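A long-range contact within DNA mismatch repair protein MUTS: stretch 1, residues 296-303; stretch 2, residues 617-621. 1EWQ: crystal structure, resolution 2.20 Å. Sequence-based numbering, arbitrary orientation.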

# COMPACT_ATOMS: atom_id res chain seq x y z
N LEU C 296 -10.56 -25.97 22.41
CA LEU C 296 -10.47 -27.25 23.13
C LEU C 296 -11.56 -28.26 22.75
O LEU C 296 -12.60 -27.91 22.20
CB LEU C 296 -10.54 -26.99 24.64
CG LEU C 296 -9.66 -25.89 25.24
CD1 LEU C 296 -9.90 -25.81 26.75
CD2 LEU C 296 -8.19 -26.15 24.95
N LEU C 297 -11.30 -29.53 23.05
CA LEU C 297 -12.24 -30.61 22.79
C LEU C 297 -12.73 -31.19 24.12
O LEU C 297 -13.61 -32.05 24.15
CB LEU C 297 -11.56 -31.74 22.01
CG LEU C 297 -10.91 -31.43 20.66
CD1 LEU C 297 -10.21 -32.69 20.12
CD2 LEU C 297 -11.98 -30.95 19.69
N ASP C 298 -12.15 -30.72 25.22
CA ASP C 298 -12.47 -31.24 26.54
C ASP C 298 -13.45 -30.40 27.35
O ASP C 298 -13.17 -29.25 27.70
CB ASP C 298 -11.18 -31.44 27.32
CG ASP C 298 -10.13 -32.18 26.50
OD1 ASP C 298 -10.37 -33.36 26.16
OD2 ASP C 298 -9.08 -31.57 26.19
N ARG C 299 -14.59 -31.00 27.66
CA ARG C 299 -15.65 -30.36 28.42
C ARG C 299 -15.18 -29.78 29.75
O ARG C 299 -15.45 -28.62 30.06
CB ARG C 299 -16.75 -31.39 28.68
CG ARG C 299 -18.09 -30.83 29.14
CD ARG C 299 -19.03 -32.01 29.36
NE ARG C 299 -20.43 -31.64 29.42
CZ ARG C 299 -20.98 -30.95 30.40
NH1 ARG C 299 -20.24 -30.55 31.43
NH2 ARG C 299 -22.28 -30.66 30.36
N GLY C 300 -14.49 -30.60 30.54
CA GLY C 300 -14.00 -30.18 31.84
C GLY C 300 -13.25 -28.86 31.85
O GLY C 300 -13.66 -27.93 32.54
N PRO C 301 -12.14 -28.75 31.11
CA PRO C 301 -11.42 -27.48 31.12
C PRO C 301 -12.27 -26.33 30.56
O PRO C 301 -12.14 -25.18 31.00
CB PRO C 301 -10.16 -27.76 30.29
CG PRO C 301 -10.48 -29.01 29.53
CD PRO C 301 -11.34 -29.81 30.46
N LEU C 302 -13.17 -26.63 29.63
CA LEU C 302 -14.03 -25.59 29.08
C LEU C 302 -14.99 -25.07 30.15
O LEU C 302 -15.17 -23.87 30.29
CB LEU C 302 -14.81 -26.11 27.87
CG LEU C 302 -13.98 -26.22 26.59
CD1 LEU C 302 -14.75 -27.02 25.55
CD2 LEU C 302 -13.63 -24.82 26.07
N GLU C 303 -15.59 -25.98 30.90
CA GLU C 303 -16.52 -25.58 31.96
C GLU C 303 -15.78 -24.75 33.01
O GLU C 303 -16.36 -23.85 33.63
CB GLU C 303 -17.16 -26.82 32.61
CG GLU C 303 -17.88 -27.74 31.61
CD GLU C 303 -19.26 -27.24 31.21
OE1 GLU C 303 -19.49 -26.02 31.21
OE2 GLU C 303 -20.13 -28.09 30.90
N PRO C 617 -22.59 -29.33 21.06
CA PRO C 617 -21.76 -30.53 21.18
C PRO C 617 -20.30 -30.08 21.05
O PRO C 617 -20.03 -28.91 20.75
CB PRO C 617 -22.22 -31.38 19.99
CG PRO C 617 -22.54 -30.36 18.96
CD PRO C 617 -23.25 -29.26 19.74
N LEU C 618 -19.36 -30.98 21.31
CA LEU C 618 -17.96 -30.61 21.18
C LEU C 618 -17.48 -31.09 19.81
O LEU C 618 -17.21 -32.28 19.61
CB LEU C 618 -17.16 -31.25 22.30
CG LEU C 618 -17.54 -30.71 23.68
CD1 LEU C 618 -17.01 -31.61 24.79
CD2 LEU C 618 -16.99 -29.30 23.79
N PHE C 619 -17.42 -30.16 18.86
CA PHE C 619 -16.99 -30.50 17.51
C PHE C 619 -15.47 -30.73 17.45
O PHE C 619 -14.71 -30.09 18.17
CB PHE C 619 -17.37 -29.38 16.53
CG PHE C 619 -18.86 -29.10 16.47
CD1 PHE C 619 -19.40 -28.00 17.13
CD2 PHE C 619 -19.71 -29.94 15.76
CE1 PHE C 619 -20.78 -27.75 17.07
CE2 PHE C 619 -21.08 -29.68 15.70
CZ PHE C 619 -21.61 -28.59 16.35
N ASP C 620 -15.04 -31.65 16.58
CA ASP C 620 -13.62 -31.93 16.45
C ASP C 620 -12.99 -31.02 15.39
O ASP C 620 -11.77 -30.93 15.26
CB ASP C 620 -13.39 -33.41 16.11
CG ASP C 620 -13.87 -33.79 14.73
OD1 ASP C 620 -14.59 -33.00 14.08
OD2 ASP C 620 -13.53 -34.91 14.29
N GLY C 621 -13.85 -30.31 14.66
CA GLY C 621 -13.39 -29.40 13.63
C GLY C 621 -14.52 -28.73 12.87
O GLY C 621 -15.64 -29.25 12.83

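The contact between residues 296-303 and 617-621 joins segments more than 300 residues apart in the chain and rests on van der Waals packing alone, with no hydrogen bond or salt bridge crossing between them. It is small, burying 237 Å² summed over both sides, and most of that area belongs to two leucines, Leu297 and Leu618, whose CA atoms lie 5.9 Å apart.

Stretch 1 enters as a loop. Leu296 contributes almost nothing: its CA-to-CB bond points sideways and the end of its side chain leads away from stretch 2. Leu297 is the main contributor on this side. Its CA-to-CB bond is also sideways, but the extended m,t rotamer brings the end of the side chain nearer to the partner backbone. There Leu297 CD2 lies 3.2 Å from Phe619 O and 3.8 Å from Asp620 CA. The first distance is short for a methyl group against a carbonyl oxygen, a sign of tight packing. The leucine thus meets main chain here, which explains how Phe619 and Asp620 can take part although the CA-to-CB bond of Phe619 points away and the carboxylate end of Asp620 leads away; Asp620 OD1 is hydrogen-bonded elsewhere in the structure. The backbone of Leu297 is used as well, its O lying 3.5 Å from Leu618 CD1.

Asp298 occupies the N-cap position but its side chain makes no capping bond. Its CA-to-CB bond points away from stretch 2, and the residue is exposed, a setting that suits a charged side chain. The helix then begins at Arg299, whose N and CB lie 3.8 and 3.9 Å from Leu618 CD1. The aliphatic base of this long side chain can therefore pack against a leucine methyl while its guanidinium group extends to a salt bridge within the stretch, Arg299 NH1 to Glu303 OE2 at 2.5 Å. A backbone hydrogen bond from Glu303 N to Arg299 O (2.8 Å) joins the same two residues across one helical turn.

Gly300 and Pro301 make no contact with stretch 2. One turn after Asp298, Leu302 points its CA-to-CB bond toward the partner, and Leu302 N donates a backbone hydrogen bond to Asp298 O (3.3 Å). Its CD1 meets Leu618 CD2 at 3.6 Å, an apolar contact well suited to the buried setting of Leu302. Leu618, also m,t and directed toward stretch 1, accordingly presents both methyls: CD1 to Leu297 O and the start of the helix, CD2 to Leu302. Its branched end thereby spans the loop-to-helix junction.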